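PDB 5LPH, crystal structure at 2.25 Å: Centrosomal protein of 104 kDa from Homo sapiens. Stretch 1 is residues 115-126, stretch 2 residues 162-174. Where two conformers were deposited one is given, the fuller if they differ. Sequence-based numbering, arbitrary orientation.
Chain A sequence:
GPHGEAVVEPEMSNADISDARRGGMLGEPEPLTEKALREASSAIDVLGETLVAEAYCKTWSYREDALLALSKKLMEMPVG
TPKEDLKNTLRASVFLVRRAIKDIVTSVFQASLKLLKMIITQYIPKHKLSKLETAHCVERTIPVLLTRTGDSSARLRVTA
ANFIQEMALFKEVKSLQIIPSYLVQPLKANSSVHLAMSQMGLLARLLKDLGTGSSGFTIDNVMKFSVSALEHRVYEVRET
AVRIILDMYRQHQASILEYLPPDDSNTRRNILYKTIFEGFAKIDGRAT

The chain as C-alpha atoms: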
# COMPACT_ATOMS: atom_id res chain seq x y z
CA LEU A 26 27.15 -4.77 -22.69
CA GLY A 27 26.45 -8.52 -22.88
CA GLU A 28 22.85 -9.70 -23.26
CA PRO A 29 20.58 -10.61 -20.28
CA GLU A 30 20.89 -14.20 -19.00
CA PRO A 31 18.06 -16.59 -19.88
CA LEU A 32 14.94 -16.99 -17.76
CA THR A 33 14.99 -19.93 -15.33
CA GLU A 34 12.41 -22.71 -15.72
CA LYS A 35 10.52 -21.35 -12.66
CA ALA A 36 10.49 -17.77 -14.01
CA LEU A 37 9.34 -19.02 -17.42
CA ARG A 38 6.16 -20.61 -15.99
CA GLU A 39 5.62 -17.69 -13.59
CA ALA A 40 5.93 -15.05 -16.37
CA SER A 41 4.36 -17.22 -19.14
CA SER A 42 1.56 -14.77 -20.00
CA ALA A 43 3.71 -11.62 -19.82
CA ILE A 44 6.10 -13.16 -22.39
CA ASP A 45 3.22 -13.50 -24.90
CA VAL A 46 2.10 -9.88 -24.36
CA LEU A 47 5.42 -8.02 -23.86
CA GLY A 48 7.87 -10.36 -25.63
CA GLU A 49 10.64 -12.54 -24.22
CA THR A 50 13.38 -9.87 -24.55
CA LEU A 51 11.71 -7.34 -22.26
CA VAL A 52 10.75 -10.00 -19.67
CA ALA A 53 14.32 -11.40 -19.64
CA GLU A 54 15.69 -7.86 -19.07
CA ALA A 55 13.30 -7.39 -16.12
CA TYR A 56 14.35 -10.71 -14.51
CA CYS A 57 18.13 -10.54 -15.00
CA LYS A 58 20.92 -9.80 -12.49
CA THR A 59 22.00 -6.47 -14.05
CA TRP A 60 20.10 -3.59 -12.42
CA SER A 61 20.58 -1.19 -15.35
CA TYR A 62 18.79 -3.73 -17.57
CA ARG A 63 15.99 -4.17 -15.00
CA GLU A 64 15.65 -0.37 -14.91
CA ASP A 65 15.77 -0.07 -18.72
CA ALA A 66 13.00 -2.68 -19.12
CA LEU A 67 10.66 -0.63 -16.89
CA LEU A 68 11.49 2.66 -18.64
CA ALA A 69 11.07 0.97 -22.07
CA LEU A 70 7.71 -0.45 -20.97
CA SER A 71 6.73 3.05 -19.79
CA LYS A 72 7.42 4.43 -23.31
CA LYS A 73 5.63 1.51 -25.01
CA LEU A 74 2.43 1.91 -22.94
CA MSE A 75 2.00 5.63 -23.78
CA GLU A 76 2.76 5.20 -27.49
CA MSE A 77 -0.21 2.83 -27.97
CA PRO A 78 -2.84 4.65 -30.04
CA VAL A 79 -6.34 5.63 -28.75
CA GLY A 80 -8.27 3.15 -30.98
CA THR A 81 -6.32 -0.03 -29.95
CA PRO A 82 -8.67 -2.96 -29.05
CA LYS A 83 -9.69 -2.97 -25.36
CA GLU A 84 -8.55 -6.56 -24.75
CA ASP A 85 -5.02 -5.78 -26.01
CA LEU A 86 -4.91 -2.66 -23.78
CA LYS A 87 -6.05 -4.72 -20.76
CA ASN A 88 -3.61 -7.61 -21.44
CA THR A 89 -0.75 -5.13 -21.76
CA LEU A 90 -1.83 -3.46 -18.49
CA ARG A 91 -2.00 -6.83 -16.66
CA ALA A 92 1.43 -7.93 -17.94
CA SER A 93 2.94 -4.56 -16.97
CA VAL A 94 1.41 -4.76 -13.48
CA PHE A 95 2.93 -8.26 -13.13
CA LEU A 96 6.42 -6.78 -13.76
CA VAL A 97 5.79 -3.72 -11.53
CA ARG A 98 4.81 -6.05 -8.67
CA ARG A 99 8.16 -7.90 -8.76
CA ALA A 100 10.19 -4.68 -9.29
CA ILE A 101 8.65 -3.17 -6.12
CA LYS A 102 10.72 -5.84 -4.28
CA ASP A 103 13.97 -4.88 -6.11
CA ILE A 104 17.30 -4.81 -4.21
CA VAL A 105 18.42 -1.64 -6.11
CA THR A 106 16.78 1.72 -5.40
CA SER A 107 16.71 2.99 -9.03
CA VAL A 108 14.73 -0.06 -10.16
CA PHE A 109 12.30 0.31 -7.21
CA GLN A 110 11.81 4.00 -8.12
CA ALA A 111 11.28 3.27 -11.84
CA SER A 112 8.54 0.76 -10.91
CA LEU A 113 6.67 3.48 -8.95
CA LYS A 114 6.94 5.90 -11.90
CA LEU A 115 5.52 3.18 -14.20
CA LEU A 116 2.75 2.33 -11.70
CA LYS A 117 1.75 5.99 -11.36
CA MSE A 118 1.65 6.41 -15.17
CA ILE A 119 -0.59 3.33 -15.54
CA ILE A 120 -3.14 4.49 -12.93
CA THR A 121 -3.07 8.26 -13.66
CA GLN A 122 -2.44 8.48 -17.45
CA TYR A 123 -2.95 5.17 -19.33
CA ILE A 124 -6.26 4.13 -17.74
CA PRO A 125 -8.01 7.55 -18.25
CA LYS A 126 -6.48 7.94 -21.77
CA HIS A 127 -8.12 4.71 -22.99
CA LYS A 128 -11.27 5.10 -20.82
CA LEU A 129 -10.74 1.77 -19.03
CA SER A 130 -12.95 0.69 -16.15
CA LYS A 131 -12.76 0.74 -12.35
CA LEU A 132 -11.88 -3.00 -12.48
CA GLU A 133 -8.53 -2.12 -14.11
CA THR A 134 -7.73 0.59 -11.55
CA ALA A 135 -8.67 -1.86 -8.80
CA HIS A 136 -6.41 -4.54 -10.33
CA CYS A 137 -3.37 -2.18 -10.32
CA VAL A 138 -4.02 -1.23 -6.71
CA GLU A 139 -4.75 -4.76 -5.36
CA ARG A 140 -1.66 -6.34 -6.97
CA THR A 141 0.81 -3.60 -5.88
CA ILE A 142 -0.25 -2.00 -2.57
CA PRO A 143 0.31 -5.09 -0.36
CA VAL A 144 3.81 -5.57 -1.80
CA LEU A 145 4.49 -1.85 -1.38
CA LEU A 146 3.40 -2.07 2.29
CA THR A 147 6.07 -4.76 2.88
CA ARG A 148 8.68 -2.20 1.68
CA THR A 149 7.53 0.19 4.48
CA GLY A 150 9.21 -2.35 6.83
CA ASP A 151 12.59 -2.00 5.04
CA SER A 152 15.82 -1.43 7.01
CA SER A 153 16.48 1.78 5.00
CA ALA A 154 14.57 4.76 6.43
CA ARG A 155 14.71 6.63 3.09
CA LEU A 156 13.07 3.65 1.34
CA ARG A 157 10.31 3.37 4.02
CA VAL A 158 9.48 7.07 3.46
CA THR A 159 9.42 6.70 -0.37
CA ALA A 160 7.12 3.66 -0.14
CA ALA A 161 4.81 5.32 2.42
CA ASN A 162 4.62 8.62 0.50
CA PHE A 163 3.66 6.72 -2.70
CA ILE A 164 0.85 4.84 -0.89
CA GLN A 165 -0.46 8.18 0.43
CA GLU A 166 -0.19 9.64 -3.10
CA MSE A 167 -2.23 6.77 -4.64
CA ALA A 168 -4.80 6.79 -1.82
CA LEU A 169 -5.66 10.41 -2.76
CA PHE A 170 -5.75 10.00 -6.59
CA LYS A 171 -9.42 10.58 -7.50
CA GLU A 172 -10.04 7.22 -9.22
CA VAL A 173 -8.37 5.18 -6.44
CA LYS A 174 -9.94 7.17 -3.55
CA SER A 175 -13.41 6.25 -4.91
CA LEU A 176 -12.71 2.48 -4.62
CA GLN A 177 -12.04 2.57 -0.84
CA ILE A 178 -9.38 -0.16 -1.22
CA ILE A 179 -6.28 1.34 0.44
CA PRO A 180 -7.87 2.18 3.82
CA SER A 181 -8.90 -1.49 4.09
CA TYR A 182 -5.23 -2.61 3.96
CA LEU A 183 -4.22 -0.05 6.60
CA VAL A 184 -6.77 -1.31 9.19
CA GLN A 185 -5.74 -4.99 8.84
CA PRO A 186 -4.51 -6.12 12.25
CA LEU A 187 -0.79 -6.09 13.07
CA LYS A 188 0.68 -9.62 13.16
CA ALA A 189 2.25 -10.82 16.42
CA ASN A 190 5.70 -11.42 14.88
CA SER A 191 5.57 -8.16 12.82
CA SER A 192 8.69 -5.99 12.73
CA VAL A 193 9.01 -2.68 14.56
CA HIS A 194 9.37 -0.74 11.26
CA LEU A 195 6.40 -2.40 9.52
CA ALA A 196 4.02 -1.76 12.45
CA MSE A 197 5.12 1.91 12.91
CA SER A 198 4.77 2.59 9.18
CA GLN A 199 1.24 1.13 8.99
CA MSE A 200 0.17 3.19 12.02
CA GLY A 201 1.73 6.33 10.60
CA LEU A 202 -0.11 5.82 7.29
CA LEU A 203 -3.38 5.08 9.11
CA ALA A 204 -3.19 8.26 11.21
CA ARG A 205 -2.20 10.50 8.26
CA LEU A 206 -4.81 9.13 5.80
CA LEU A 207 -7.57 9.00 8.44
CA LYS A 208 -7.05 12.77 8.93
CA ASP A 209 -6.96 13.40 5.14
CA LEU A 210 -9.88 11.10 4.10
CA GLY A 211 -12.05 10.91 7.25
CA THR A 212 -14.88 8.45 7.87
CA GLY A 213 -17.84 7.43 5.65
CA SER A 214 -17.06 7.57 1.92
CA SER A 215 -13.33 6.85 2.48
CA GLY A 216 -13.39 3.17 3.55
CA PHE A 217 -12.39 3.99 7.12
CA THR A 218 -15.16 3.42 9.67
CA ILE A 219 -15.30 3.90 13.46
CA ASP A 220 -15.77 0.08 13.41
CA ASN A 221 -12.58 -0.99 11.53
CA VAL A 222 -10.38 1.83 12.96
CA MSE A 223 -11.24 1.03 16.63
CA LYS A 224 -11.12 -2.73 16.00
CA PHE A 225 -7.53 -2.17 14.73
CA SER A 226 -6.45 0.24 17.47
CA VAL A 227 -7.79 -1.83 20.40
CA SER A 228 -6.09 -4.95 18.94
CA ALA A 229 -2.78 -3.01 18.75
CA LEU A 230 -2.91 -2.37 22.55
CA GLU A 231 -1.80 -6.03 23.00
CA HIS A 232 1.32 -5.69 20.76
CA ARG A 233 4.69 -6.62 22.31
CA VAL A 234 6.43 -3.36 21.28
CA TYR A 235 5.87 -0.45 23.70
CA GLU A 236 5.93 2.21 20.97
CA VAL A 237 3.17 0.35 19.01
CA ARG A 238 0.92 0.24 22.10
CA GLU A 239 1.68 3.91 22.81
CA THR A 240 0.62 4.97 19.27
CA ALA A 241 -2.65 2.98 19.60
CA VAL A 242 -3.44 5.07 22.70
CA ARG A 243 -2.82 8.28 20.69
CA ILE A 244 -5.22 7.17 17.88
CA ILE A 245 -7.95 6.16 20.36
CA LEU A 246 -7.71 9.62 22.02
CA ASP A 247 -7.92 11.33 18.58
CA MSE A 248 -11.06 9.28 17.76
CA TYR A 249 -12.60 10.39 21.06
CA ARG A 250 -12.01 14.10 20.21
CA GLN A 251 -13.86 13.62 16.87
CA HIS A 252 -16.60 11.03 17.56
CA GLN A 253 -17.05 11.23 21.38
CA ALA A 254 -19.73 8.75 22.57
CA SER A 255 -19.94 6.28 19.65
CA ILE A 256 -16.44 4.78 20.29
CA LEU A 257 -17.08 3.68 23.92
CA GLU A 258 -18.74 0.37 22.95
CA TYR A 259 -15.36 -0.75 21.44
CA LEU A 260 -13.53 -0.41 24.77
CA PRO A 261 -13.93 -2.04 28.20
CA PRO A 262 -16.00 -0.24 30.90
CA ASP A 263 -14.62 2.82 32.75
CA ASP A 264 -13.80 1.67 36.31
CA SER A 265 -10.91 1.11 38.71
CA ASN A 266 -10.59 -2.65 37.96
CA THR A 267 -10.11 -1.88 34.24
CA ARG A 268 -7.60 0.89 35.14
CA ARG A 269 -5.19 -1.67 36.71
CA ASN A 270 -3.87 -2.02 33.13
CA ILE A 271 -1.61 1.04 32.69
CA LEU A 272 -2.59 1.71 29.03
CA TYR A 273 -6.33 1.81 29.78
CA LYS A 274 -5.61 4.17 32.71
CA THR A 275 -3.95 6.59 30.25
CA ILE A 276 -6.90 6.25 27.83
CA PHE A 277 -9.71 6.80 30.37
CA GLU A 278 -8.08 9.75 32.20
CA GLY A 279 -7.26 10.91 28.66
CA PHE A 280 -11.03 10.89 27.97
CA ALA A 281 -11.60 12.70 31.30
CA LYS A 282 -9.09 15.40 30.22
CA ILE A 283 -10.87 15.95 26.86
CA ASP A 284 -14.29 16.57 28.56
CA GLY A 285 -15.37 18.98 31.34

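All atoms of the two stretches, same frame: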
# COMPACT_ATOMS: atom_id res chain seq x y z
N LEU A 115 6.35 3.98 -13.28
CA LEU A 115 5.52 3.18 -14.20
C LEU A 115 4.11 2.96 -13.63
O LEU A 115 3.12 3.12 -14.34
CB LEU A 115 6.19 1.83 -14.48
CG LEU A 115 5.47 0.82 -15.37
CD1 LEU A 115 5.09 1.42 -16.70
CD2 LEU A 115 6.32 -0.42 -15.58
N LEU A 116 4.03 2.60 -12.35
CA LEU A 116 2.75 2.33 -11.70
C LEU A 116 1.87 3.58 -11.70
O LEU A 116 0.69 3.50 -12.05
CB LEU A 116 2.96 1.85 -10.25
CG LEU A 116 1.73 1.40 -9.46
CD1 LEU A 116 0.85 0.42 -10.23
CD2 LEU A 116 2.16 0.80 -8.13
N LYS A 117 2.46 4.72 -11.34
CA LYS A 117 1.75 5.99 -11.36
C LYS A 117 1.23 6.35 -12.76
O LYS A 117 0.10 6.81 -12.90
CB LYS A 117 2.62 7.12 -10.79
CG LYS A 117 1.99 8.50 -10.91
CD LYS A 117 2.63 9.52 -9.99
CE LYS A 117 2.05 10.90 -10.26
NZ LYS A 117 2.71 11.96 -9.46
N MSE A 118 2.05 6.13 -13.79
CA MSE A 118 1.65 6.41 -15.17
C MSE A 118 0.49 5.54 -15.59
O MSE A 118 -0.42 6.00 -16.28
CB MSE A 118 2.82 6.22 -16.14
CG MSE A 118 2.44 6.48 -17.60
SE MSE A 118 1.83 4.78 -18.41
CE MSE A 118 3.67 4.12 -18.49
N ILE A 119 0.50 4.26 -15.19
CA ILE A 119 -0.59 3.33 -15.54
C ILE A 119 -1.93 3.77 -14.93
O ILE A 119 -2.94 3.81 -15.62
CB ILE A 119 -0.26 1.87 -15.12
CG1 ILE A 119 0.87 1.31 -16.00
CG2 ILE A 119 -1.47 0.96 -15.27
CD1 ILE A 119 1.58 0.11 -15.41
N ILE A 120 -1.92 4.09 -13.63
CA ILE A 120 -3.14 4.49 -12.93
C ILE A 120 -3.65 5.87 -13.36
O ILE A 120 -4.84 6.05 -13.58
CB ILE A 120 -2.96 4.43 -11.39
CG1 ILE A 120 -2.71 2.98 -10.94
CG2 ILE A 120 -4.20 4.99 -10.67
CD1 ILE A 120 -2.09 2.86 -9.56
N THR A 121 -2.73 6.84 -13.49
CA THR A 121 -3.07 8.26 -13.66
C THR A 121 -3.13 8.75 -15.12
O THR A 121 -3.75 9.78 -15.38
CB THR A 121 -2.05 9.10 -12.83
OG1 THR A 121 -2.23 8.79 -11.45
CG2 THR A 121 -2.12 10.65 -13.00
N GLN A 122 -2.51 8.03 -16.05
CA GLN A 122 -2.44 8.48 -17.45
C GLN A 122 -3.01 7.48 -18.46
O GLN A 122 -3.84 7.84 -19.28
CB GLN A 122 -1.00 8.84 -17.83
CG GLN A 122 -0.33 9.81 -16.85
CD GLN A 122 1.00 10.34 -17.36
OE1 GLN A 122 2.06 10.05 -16.80
NE2 GLN A 122 0.95 11.11 -18.44
N TYR A 123 -2.55 6.23 -18.39
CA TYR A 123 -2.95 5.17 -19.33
C TYR A 123 -4.42 4.81 -19.21
O TYR A 123 -5.14 4.76 -20.20
CB TYR A 123 -2.08 3.93 -19.09
CG TYR A 123 -2.28 2.74 -20.01
CD1 TYR A 123 -1.58 2.63 -21.21
CD2 TYR A 123 -3.11 1.68 -19.63
CE1 TYR A 123 -1.73 1.51 -22.03
CE2 TYR A 123 -3.27 0.57 -20.44
CZ TYR A 123 -2.58 0.49 -21.64
OH TYR A 123 -2.74 -0.63 -22.43
N ILE A 124 -4.86 4.53 -17.98
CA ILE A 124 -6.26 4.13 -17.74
C ILE A 124 -7.28 5.21 -18.19
O ILE A 124 -8.20 4.88 -18.94
CB ILE A 124 -6.49 3.66 -16.28
CG1 ILE A 124 -5.91 2.25 -16.11
CG2 ILE A 124 -7.97 3.69 -15.90
CD1 ILE A 124 -5.83 1.75 -14.68
N PRO A 125 -7.12 6.47 -17.74
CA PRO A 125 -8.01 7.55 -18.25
C PRO A 125 -7.88 7.88 -19.75
O PRO A 125 -8.88 8.25 -20.36
CB PRO A 125 -7.63 8.76 -17.38
CG PRO A 125 -6.35 8.41 -16.72
CD PRO A 125 -6.34 6.92 -16.58
N LYS A 126 -6.69 7.74 -20.32
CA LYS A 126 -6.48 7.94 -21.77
C LYS A 126 -7.34 7.01 -22.62
O LYS A 126 -7.93 7.44 -23.61
CB LYS A 126 -5.00 7.78 -22.14
CG LYS A 126 -4.68 7.81 -23.63
CD LYS A 126 -3.26 8.30 -23.87
CE LYS A 126 -2.89 8.33 -25.34
NZ LYS A 126 -2.12 7.13 -25.76
N ASN A 162 5.08 7.46 1.27
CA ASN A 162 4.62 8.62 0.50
C ASN A 162 3.87 8.22 -0.78
O ASN A 162 2.87 8.85 -1.12
CB ASN A 162 5.78 9.57 0.16
CG ASN A 162 6.25 10.38 1.36
OD1 ASN A 162 5.56 10.50 2.38
ND2 ASN A 162 7.43 10.97 1.23
N PHE A 163 4.34 7.18 -1.48
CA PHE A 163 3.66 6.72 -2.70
C PHE A 163 2.27 6.15 -2.41
O PHE A 163 1.34 6.38 -3.18
CB PHE A 163 4.48 5.68 -3.47
CG PHE A 163 3.91 5.35 -4.84
CD1 PHE A 163 4.22 6.14 -5.95
CD2 PHE A 163 3.04 4.29 -5.01
CE1 PHE A 163 3.67 5.85 -7.20
CE2 PHE A 163 2.50 3.99 -6.26
CZ PHE A 163 2.81 4.77 -7.36
N ILE A 164 2.14 5.41 -1.31
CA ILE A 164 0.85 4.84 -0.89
C ILE A 164 -0.16 5.96 -0.58
O ILE A 164 -1.31 5.91 -1.01
CB ILE A 164 1.01 3.90 0.33
CG1 ILE A 164 1.84 2.66 -0.06
CG2 ILE A 164 -0.35 3.46 0.88
CD1 ILE A 164 2.22 1.75 1.09
N GLN A 165 0.32 6.97 0.13
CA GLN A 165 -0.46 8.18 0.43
C GLN A 165 -0.87 8.93 -0.84
O GLN A 165 -2.01 9.36 -0.98
CB GLN A 165 0.34 9.06 1.39
CG GLN A 165 -0.43 9.90 2.39
CD GLN A 165 0.50 10.68 3.31
OE1 GLN A 165 1.50 10.14 3.80
NE2 GLN A 165 0.17 11.94 3.56
N GLU A 166 0.06 9.03 -1.79
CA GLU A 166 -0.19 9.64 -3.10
C GLU A 166 -1.28 8.91 -3.89
O GLU A 166 -2.17 9.55 -4.45
CB GLU A 166 1.12 9.67 -3.91
CG GLU A 166 1.19 10.74 -4.98
CD GLU A 166 2.53 10.75 -5.71
OE1 GLU A 166 3.58 10.45 -5.08
OE2 GLU A 166 2.53 11.06 -6.92
N MSE A 167 -1.22 7.58 -3.93
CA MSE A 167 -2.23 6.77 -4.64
C MSE A 167 -3.56 6.81 -3.94
O MSE A 167 -4.59 6.92 -4.60
CB MSE A 167 -1.87 5.29 -4.80
CG MSE A 167 -0.83 4.88 -5.82
SE MSE A 167 -1.13 2.93 -6.11
CE MSE A 167 -0.66 2.22 -4.33
N ALA A 168 -3.56 6.72 -2.61
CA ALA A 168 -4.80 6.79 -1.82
C ALA A 168 -5.65 8.04 -2.08
O ALA A 168 -6.88 8.01 -1.91
CB ALA A 168 -4.50 6.66 -0.34
N LEU A 169 -4.99 9.14 -2.47
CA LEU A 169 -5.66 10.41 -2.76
C LEU A 169 -5.89 10.73 -4.26
O LEU A 169 -6.58 11.70 -4.56
CB LEU A 169 -4.90 11.56 -2.06
CG LEU A 169 -5.05 11.57 -0.52
CD1 LEU A 169 -3.87 12.12 0.28
CD2 LEU A 169 -6.34 12.30 -0.18
N PHE A 170 -5.35 9.92 -5.18
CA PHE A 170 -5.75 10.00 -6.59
C PHE A 170 -7.26 9.72 -6.69
O PHE A 170 -7.76 8.75 -6.12
CB PHE A 170 -5.03 8.96 -7.49
CG PHE A 170 -3.53 9.20 -7.70
CD1 PHE A 170 -2.90 10.47 -7.59
CD2 PHE A 170 -2.72 8.12 -8.05
CE1 PHE A 170 -1.52 10.60 -7.81
CE2 PHE A 170 -1.36 8.24 -8.25
CZ PHE A 170 -0.75 9.48 -8.13
N LYS A 171 -7.95 10.57 -7.45
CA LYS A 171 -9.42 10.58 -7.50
C LYS A 171 -10.04 9.20 -7.77
O LYS A 171 -10.91 8.73 -7.03
CB LYS A 171 -9.88 11.62 -8.56
CG LYS A 171 -9.49 13.06 -8.23
CD LYS A 171 -10.08 14.05 -9.21
CE LYS A 171 -9.72 15.48 -8.82
NZ LYS A 171 -10.30 16.48 -9.76
N GLU A 172 -9.51 8.53 -8.79
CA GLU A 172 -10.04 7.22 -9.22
C GLU A 172 -9.83 6.13 -8.17
O GLU A 172 -10.68 5.26 -7.99
CB GLU A 172 -9.40 6.77 -10.54
CG GLU A 172 -9.47 7.74 -11.70
CD GLU A 172 -8.23 8.61 -11.86
OE1 GLU A 172 -7.60 8.99 -10.84
OE2 GLU A 172 -7.89 8.94 -13.01
N VAL A 173 -8.70 6.18 -7.47
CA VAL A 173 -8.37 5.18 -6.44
C VAL A 173 -9.10 5.46 -5.13
O VAL A 173 -9.56 4.52 -4.46
CB VAL A 173 -6.84 5.12 -6.20
CG1 VAL A 173 -6.50 4.18 -5.04
CG2 VAL A 173 -6.14 4.68 -7.47
N LYS A 174 -9.19 6.74 -4.75
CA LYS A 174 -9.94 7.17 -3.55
C LYS A 174 -11.39 6.67 -3.56
O LYS A 174 -11.90 6.26 -2.53
CB LYS A 174 -9.91 8.70 -3.42
CG LYS A 174 -10.62 9.22 -2.18
CD LYS A 174 -10.56 10.73 -1.98
CE LYS A 174 -11.78 11.22 -1.22
NZ LYS A 174 -11.90 12.70 -1.16

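Two helical segments, at least 46 residues apart in sequence at every point of contact, run side by side in nearly the same direction: the axes of helix 115-126 and helix 162-169 diverge by 13° and come no closer than 11.7 Å. That is a wide gap for paired helices, and it sets the first rule of this contact: the axes stay well apart, and mostly large side chains bridge the space between them. About 466 Å² of surface, summed over both sides, is buried in doing so.

Leu 115 faces elsewhere, so the contact opens with Leu 116. Its CA-to-CB bond points toward the partner, and in the t, p rotamer its CD2 lies 3.7 Å from CE2 of Phe 163 and 4.4 Å from SE of Met 167, a selenomethionine here. All three residues are buried, and none offers a polar side-chain group that would need a partner.

Lys 117 departs sideways and makes a richer contact than its charge alone suggests. All four chi angles are t, so the chain is fully extended along the aromatic residues of stretch 2. Near its root, CB approaches CE1 at the edge of the Phe 163 ring, 4.0 Å away; farther out, CE lies 3.8 Å from CZ of Phe 170. The tip delivers NZ to OE2 of Glu 166 at 2.7 Å, a hydrogen bond within a salt bridge and the contact's only direct polar link. Glu 166 meets it from the other helix with chi1 and chi2 both t. Lysine suits this partly exposed border because its methylenes can cover aromatic carbon while its ammonium stays at the periphery. Met 118 and Ile 119 then turn to other surroundings.

One turn after Leu 116, Ile 120 takes the center and gives up 78 Å², the largest share of any residue. Its two ends reach different neighbors: CD1 packs 3.6 Å from SE of Met 167, while CG2 sits 3.8 Å from CG2 of Val 173 and 4.3 Å from CD2 of Phe 170. A branched side chain can thus touch both the first helix of stretch 2 and the short helix that follows. Phe 170 occupies the N-cap position of that second helix, and its backbone change of direction accompanies a ring directed into the contact.

Thr 121 adds a small side chain beside that ring. Its OG1 lies over one face of Phe 170, 3.4 Å from CE2, a close fit that a compact residue permits with the two CA atoms 7.8 Å apart.

Ile 120 and Thr 121 themselves lie in a wider pi-type turn at 119-123; after Thr 121 the contact thins. Gln 122 points away, and Tyr 123 is out of reach. Pro 125, at the kink where its N lacks a bond to the preceding turn, closes the contact loosely with CG 4.1 Å from OE2 of Glu 172.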